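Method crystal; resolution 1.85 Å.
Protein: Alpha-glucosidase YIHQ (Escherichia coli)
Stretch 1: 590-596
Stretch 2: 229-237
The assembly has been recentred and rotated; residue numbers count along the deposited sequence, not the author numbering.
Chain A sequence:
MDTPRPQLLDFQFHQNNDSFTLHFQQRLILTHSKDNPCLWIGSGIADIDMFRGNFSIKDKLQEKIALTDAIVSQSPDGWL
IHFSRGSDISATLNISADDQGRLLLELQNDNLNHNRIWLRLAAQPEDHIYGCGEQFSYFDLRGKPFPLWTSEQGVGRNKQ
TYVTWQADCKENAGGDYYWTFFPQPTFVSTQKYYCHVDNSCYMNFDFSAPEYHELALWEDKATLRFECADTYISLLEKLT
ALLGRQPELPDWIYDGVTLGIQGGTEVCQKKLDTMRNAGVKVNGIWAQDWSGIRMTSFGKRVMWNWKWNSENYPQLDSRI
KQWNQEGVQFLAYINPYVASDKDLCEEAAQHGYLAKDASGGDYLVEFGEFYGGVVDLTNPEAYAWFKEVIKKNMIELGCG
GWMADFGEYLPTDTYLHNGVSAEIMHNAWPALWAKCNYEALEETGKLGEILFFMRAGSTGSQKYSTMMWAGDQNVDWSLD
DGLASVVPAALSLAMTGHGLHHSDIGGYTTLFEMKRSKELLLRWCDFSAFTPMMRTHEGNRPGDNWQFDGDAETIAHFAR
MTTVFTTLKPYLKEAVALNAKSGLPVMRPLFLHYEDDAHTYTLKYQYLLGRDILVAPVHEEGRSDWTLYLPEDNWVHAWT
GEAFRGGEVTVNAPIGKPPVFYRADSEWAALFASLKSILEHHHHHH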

ATOM      1  N   LEU A 590       3.050  -1.754  17.739  1.00 19.77           N
ATOM      2  CA  LEU A 590       3.117  -2.276  19.153  1.00 21.78           C
ATOM      3  C   LEU A 590       2.016  -1.618  20.063  1.00 23.85           C
ATOM      4  O   LEU A 590       1.507  -2.271  21.000  1.00 28.00           O
ATOM      5  CB  LEU A 590       4.428  -2.052  19.761  1.00 22.65           C
ATOM      6  CG  LEU A 590       5.457  -3.200  19.608  1.00 23.25           C
ATOM      7  CD1 LEU A 590       5.899  -3.498  18.164  1.00 21.39           C
ATOM      8  CD2 LEU A 590       6.663  -2.973  20.469  1.00 22.07           C
ATOM      9  N   PHE A 591       1.607  -0.401  19.726  1.00 22.93           N
ATOM     10  CA  PHE A 591       0.635   0.330  20.553  1.00 19.92           C
ATOM     11  C   PHE A 591      -0.754  -0.240  20.402  1.00 21.90           C
ATOM     12  O   PHE A 591      -1.571   0.060  21.224  1.00 24.70           O
ATOM     13  CB  PHE A 591       0.734   1.839  20.365  1.00 20.39           C
ATOM     14  CG  PHE A 591       0.476   2.309  18.957  1.00 19.00           C
ATOM     15  CD1 PHE A 591      -0.790   2.309  18.433  1.00 22.96           C
ATOM     16  CD2 PHE A 591       1.505   2.720  18.197  1.00 20.79           C
ATOM     17  CE1 PHE A 591      -1.021   2.792  17.135  1.00 25.15           C
ATOM     18  CE2 PHE A 591       1.305   3.159  16.892  1.00 22.10           C
ATOM     19  CZ  PHE A 591       0.047   3.226  16.382  1.00 19.68           C
ATOM     20  N   LEU A 592      -1.031  -1.141  19.443  1.00 20.43           N
ATOM     21  CA  LEU A 592      -2.297  -1.824  19.429  1.00 20.74           C
ATOM     22  C   LEU A 592      -2.484  -2.695  20.707  1.00 23.93           C
ATOM     23  O   LEU A 592      -3.650  -2.906  21.151  1.00 23.44           O
ATOM     24  CB  LEU A 592      -2.519  -2.720  18.258  1.00 24.77           C
ATOM     25  CG  LEU A 592      -2.610  -2.126  16.848  1.00 28.43           C
ATOM     26  CD1 LEU A 592      -3.148  -3.119  15.854  1.00 27.02           C
ATOM     27  CD2 LEU A 592      -3.353  -0.831  16.828  1.00 27.93           C
ATOM     28  N   HIS A 593      -1.374  -3.204  21.231  1.00 24.43           N
ATOM     29  CA  HIS A 593      -1.425  -4.114  22.403  1.00 24.44           C
ATOM     30  C   HIS A 593      -0.762  -3.581  23.626  1.00 24.21           C
ATOM     31  O   HIS A 593      -0.895  -4.218  24.657  1.00 25.56           O
ATOM     32  CB  HIS A 593      -0.904  -5.505  22.051  1.00 25.10           C
ATOM     33  CG  HIS A 593      -1.699  -6.179  21.029  1.00 25.18           C
ATOM     34  ND1 HIS A 593      -3.048  -6.489  21.208  1.00 25.45           N
ATOM     35  CD2 HIS A 593      -1.385  -6.558  19.751  1.00 24.15           C
ATOM     36  CE1 HIS A 593      -3.508  -7.058  20.107  1.00 27.11           C
ATOM     37  NE2 HIS A 593      -2.512  -7.121  19.217  1.00 24.40           N
ATOM     38  N   TYR A 594       0.011  -2.490  23.548  1.00 21.06           N
ATOM     39  CA  TYR A 594       0.787  -1.884  24.646  1.00 21.23           C
ATOM     40  C   TYR A 594       0.418  -0.396  24.640  1.00 21.21           C
ATOM     41  O   TYR A 594       1.248   0.450  24.593  1.00 22.41           O
ATOM     42  CB  TYR A 594       2.343  -2.145  24.519  1.00 23.56           C
ATOM     43  CG  TYR A 594       2.596  -3.626  24.532  1.00 22.73           C
ATOM     44  CD1 TYR A 594       2.750  -4.316  25.759  1.00 23.35           C
ATOM     45  CD2 TYR A 594       2.560  -4.380  23.366  1.00 21.33           C
ATOM     46  CE1 TYR A 594       2.833  -5.720  25.792  1.00 25.72           C
ATOM     47  CE2 TYR A 594       2.711  -5.786  23.379  1.00 21.91           C
ATOM     48  CZ  TYR A 594       2.905  -6.452  24.590  1.00 24.74           C
ATOM     49  OH  TYR A 594       2.945  -7.821  24.681  1.00 23.66           O
ATOM     50  N   GLU A 595      -0.883  -0.098  24.725  1.00 22.39           N
ATOM     51  CA  GLU A 595      -1.384   1.283  24.585  1.00 27.15           C
ATOM     52  C   GLU A 595      -0.850   2.258  25.559  1.00 29.64           C
ATOM     53  O   GLU A 595      -0.679   3.431  25.210  1.00 27.26           O
ATOM     54  CB  GLU A 595      -2.928   1.333  24.670  1.00 29.20           C
ATOM     55  CG  GLU A 595      -3.653   0.885  23.437  1.00 30.34           C
ATOM     56  CD  GLU A 595      -5.119   1.285  23.452  1.00 31.79           C
ATOM     57  OE1 GLU A 595      -5.530   2.023  24.406  1.00 31.67           O
ATOM     58  OE2 GLU A 595      -5.850   0.945  22.497  1.00 26.32           O
ATOM     59  N   ASP A 596      -0.500   1.783  26.776  1.00 26.90           N
ATOM     60  CA  ASP A 596      -0.054   2.660  27.833  1.00 30.82           C
ATOM     61  C   ASP A 596       1.422   2.933  27.740  1.00 29.76           C
ATOM     62  O   ASP A 596       1.926   3.677  28.533  1.00 27.88           O
ATOM     63  CB  ASP A 596      -0.444   2.062  29.217  1.00 37.34           C
ATOM     64  CG  ASP A 596       0.100   0.624  29.414  1.00 48.70           C
ATOM     65  OD1 ASP A 596       0.424  -0.141  28.388  1.00 47.21           O
ATOM     66  OD2 ASP A 596       0.130   0.227  30.603  1.00 64.88           O
TER
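Stretch 2 (229-237) ADTYISLLE

Stretch 2 approaches as a short loop, Ala229 to Thr231, that runs into a helix from Tyr232 onward. The helix continues beyond Glu237. Thr231 is its N-cap: Thr231 OG1 accepts a bond from Ser234 N at 3.0 Å. The start of this helix, as far as Leu236, lies against stretch 1, with Leu592 and Tyr232 nearest by CA atoms, 5.8 Å apart. Glu595 meets Thr231 and Tyr232, while the earlier Leu592 reaches on to Leu236.

Leu590 does not touch stretch 2. Its carbonyl O accepts from the backbone N of both His593 and Tyr594, each at 3.0 Å. Leu590 to Leu592 have helical phi/psi without the regular bonds, and the rest is loop or turn. Phe591 points sideways at CB, but its ring reaches Tyr232. The edge of Phe591 meets the face of Tyr232, with centroids 5.3 Å apart and planes at 70°. The closest atoms are Phe591 CD1 and Tyr232 CD2, at 4.0 Å.

Leu592 touches three residues of the helix. Its CD2 lies 3.4 Å from Tyr232 CB, and its CD1 lies 4.1 Å from Leu236 CD1. Tyr232 and Leu236 are one helical turn apart, so both can face the same leucine. Leu592 CB is 4.3 Å from Ile233 CG1. His593 starts away from the helix at CB, yet its ring swings back, and His593 CE1 comes within 3.4 Å of Ile233 CD1. Tyr594 is out of reach.

Glu595 points toward the helix start. Its OE2 accepts from Tyr232 N at 3.0 Å, nearly straight at 164°. A first-turn amide has no helical carbonyl before it to bond to, so the carboxylate fills that place. The same OE2 lies 3.5 Å from Thr231 CB. One water bridges the two stretches: it accepts from Ile233 N at 3.2 Å and donates to Leu592 O at 2.6 Å and Glu595 OE2 at 2.7 Å. The two stretches bury 384 Å² in total.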

ATOM      1  N   ALA A 229     -13.206   5.659  19.208  1.00 27.11           N
ATOM      2  CA  ALA A 229     -13.277   4.400  19.913  1.00 26.91           C
ATOM      3  C   ALA A 229     -12.409   4.419  21.148  1.00 24.60           C
ATOM      4  O   ALA A 229     -11.578   5.307  21.349  1.00 26.61           O
ATOM      5  CB  ALA A 229     -12.996   3.198  18.960  1.00 27.59           C
ATOM      6  N   ASP A 230     -12.658   3.441  22.014  1.00 26.03           N
ATOM      7  CA  ASP A 230     -11.983   3.272  23.280  1.00 28.04           C
ATOM      8  C   ASP A 230     -10.625   2.668  23.176  1.00 26.74           C
ATOM      9  O   ASP A 230      -9.725   3.020  24.009  1.00 27.62           O
ATOM     10  CB  ASP A 230     -12.819   2.379  24.235  1.00 33.55           C
ATOM     11  CG  ASP A 230     -14.037   3.147  24.805  1.00 44.74           C
ATOM     12  OD1 ASP A 230     -14.008   4.433  24.738  1.00 46.66           O
ATOM     13  OD2 ASP A 230     -14.999   2.474  25.253  1.00 56.25           O
ATOM     14  N   THR A 231     -10.424   1.878  22.114  1.00 25.81           N
ATOM     15  CA  THR A 231      -9.105   1.261  21.838  1.00 26.22           C
ATOM     16  C   THR A 231      -8.779   1.371  20.324  1.00 26.75           C
ATOM     17  O   THR A 231      -9.672   1.479  19.494  1.00 25.07           O
ATOM     18  CB  THR A 231      -9.091  -0.232  22.169  1.00 25.03           C
ATOM     19  OG1 THR A 231     -10.028  -0.889  21.343  1.00 25.92           O
ATOM     20  CG2 THR A 231      -9.470  -0.513  23.654  1.00 30.07           C
ATOM     21  N   TYR A 232      -7.511   1.283  20.011  1.00 25.67           N
ATOM     22  CA  TYR A 232      -7.104   1.245  18.554  1.00 23.14           C
ATOM     23  C   TYR A 232      -7.655   0.072  17.855  1.00 23.37           C
ATOM     24  O   TYR A 232      -8.065   0.171  16.684  1.00 23.62           O
ATOM     25  CB  TYR A 232      -5.535   1.338  18.372  1.00 23.56           C
ATOM     26  CG  TYR A 232      -5.056   2.627  18.883  1.00 24.07           C
ATOM     27  CD1 TYR A 232      -5.293   3.821  18.169  1.00 24.72           C
ATOM     28  CD2 TYR A 232      -4.399   2.712  20.085  1.00 23.05           C
ATOM     29  CE1 TYR A 232      -4.916   5.059  18.690  1.00 22.71           C
ATOM     30  CE2 TYR A 232      -4.014   3.924  20.601  1.00 21.76           C
ATOM     31  CZ  TYR A 232      -4.269   5.100  19.895  1.00 25.78           C
ATOM     32  OH  TYR A 232      -3.920   6.279  20.468  1.00 26.14           O
ATOM     33  N   ILE A 233      -7.649  -1.098  18.521  1.00 22.65           N
ATOM     34  CA  ILE A 233      -8.222  -2.268  17.932  1.00 23.64           C
ATOM     35  C   ILE A 233      -9.694  -2.080  17.531  1.00 24.76           C
ATOM     36  O   ILE A 233     -10.135  -2.501  16.435  1.00 23.22           O
ATOM     37  CB  ILE A 233      -8.027  -3.489  18.896  1.00 28.00           C
ATOM     38  CG1 ILE A 233      -6.560  -3.920  18.848  1.00 28.81           C
ATOM     39  CG2 ILE A 233      -8.952  -4.620  18.554  1.00 30.45           C
ATOM     40  CD1 ILE A 233      -6.206  -4.923  19.899  1.00 34.57           C
ATOM     41  N   SER A 234     -10.469  -1.465  18.438  1.00 22.67           N
ATOM     42  CA  SER A 234     -11.870  -1.154  18.131  1.00 22.53           C
ATOM     43  C   SER A 234     -11.952  -0.119  16.977  1.00 21.69           C
ATOM     44  O   SER A 234     -12.790  -0.192  16.128  1.00 25.42           O
ATOM     45  CB  SER A 234     -12.598  -0.589  19.406  1.00 23.89           C
ATOM     46  OG  SER A 234     -13.921  -0.319  19.025  1.00 28.35           O
ATOM     47  N   LEU A 235     -11.066   0.855  17.042  1.00 22.90           N
ATOM     48  CA  LEU A 235     -11.017   1.881  16.005  1.00 25.02           C
ATOM     49  C   LEU A 235     -10.825   1.257  14.608  1.00 23.58           C
ATOM     50  O   LEU A 235     -11.537   1.611  13.672  1.00 24.50           O
ATOM     51  CB  LEU A 235     -10.010   2.934  16.368  1.00 23.76           C
ATOM     52  CG  LEU A 235     -10.095   4.177  15.486  1.00 28.12           C
ATOM     53  CD1 LEU A 235     -11.418   4.920  15.734  1.00 26.22           C
ATOM     54  CD2 LEU A 235      -8.917   5.071  15.731  1.00 24.78           C
ATOM     55  N   LEU A 236      -9.982   0.235  14.501  1.00 25.71           N
ATOM     56  CA  LEU A 236      -9.693  -0.407  13.213  1.00 23.13           C
ATOM     57  C   LEU A 236     -10.818  -1.262  12.745  1.00 23.90           C
ATOM     58  O   LEU A 236     -11.104  -1.357  11.556  1.00 22.99           O
ATOM     59  CB  LEU A 236      -8.320  -1.190  13.237  1.00 23.00           C
ATOM     60  CG  LEU A 236      -7.064  -0.326  13.429  1.00 24.57           C
ATOM     61  CD1 LEU A 236      -5.879  -1.232  13.389  1.00 26.53           C
ATOM     62  CD2 LEU A 236      -6.887   0.719  12.349  1.00 26.91           C
ATOM     63  N   GLU A 237     -11.507  -1.900  13.692  1.00 24.82           N
ATOM     64  CA  GLU A 237     -12.769  -2.543  13.398  1.00 25.28           C
ATOM     65  C   GLU A 237     -13.787  -1.538  12.810  1.00 22.13           C
ATOM     66  O   GLU A 237     -14.427  -1.846  11.827  1.00 24.74           O
ATOM     67  CB  GLU A 237     -13.333  -3.280  14.634  1.00 26.99           C
ATOM     68  CG  GLU A 237     -14.625  -4.001  14.306  1.00 30.66           C
ATOM     69  CD  GLU A 237     -15.193  -4.790  15.473  1.00 37.87           C
ATOM     70  OE1 GLU A 237     -14.810  -4.524  16.632  1.00 41.83           O
ATOM     71  OE2 GLU A 237     -16.057  -5.648  15.207  1.00 49.77           O
TER
HETATM   72  O   HOH W   1      -5.818  -1.396  21.068  1.00 23.73           O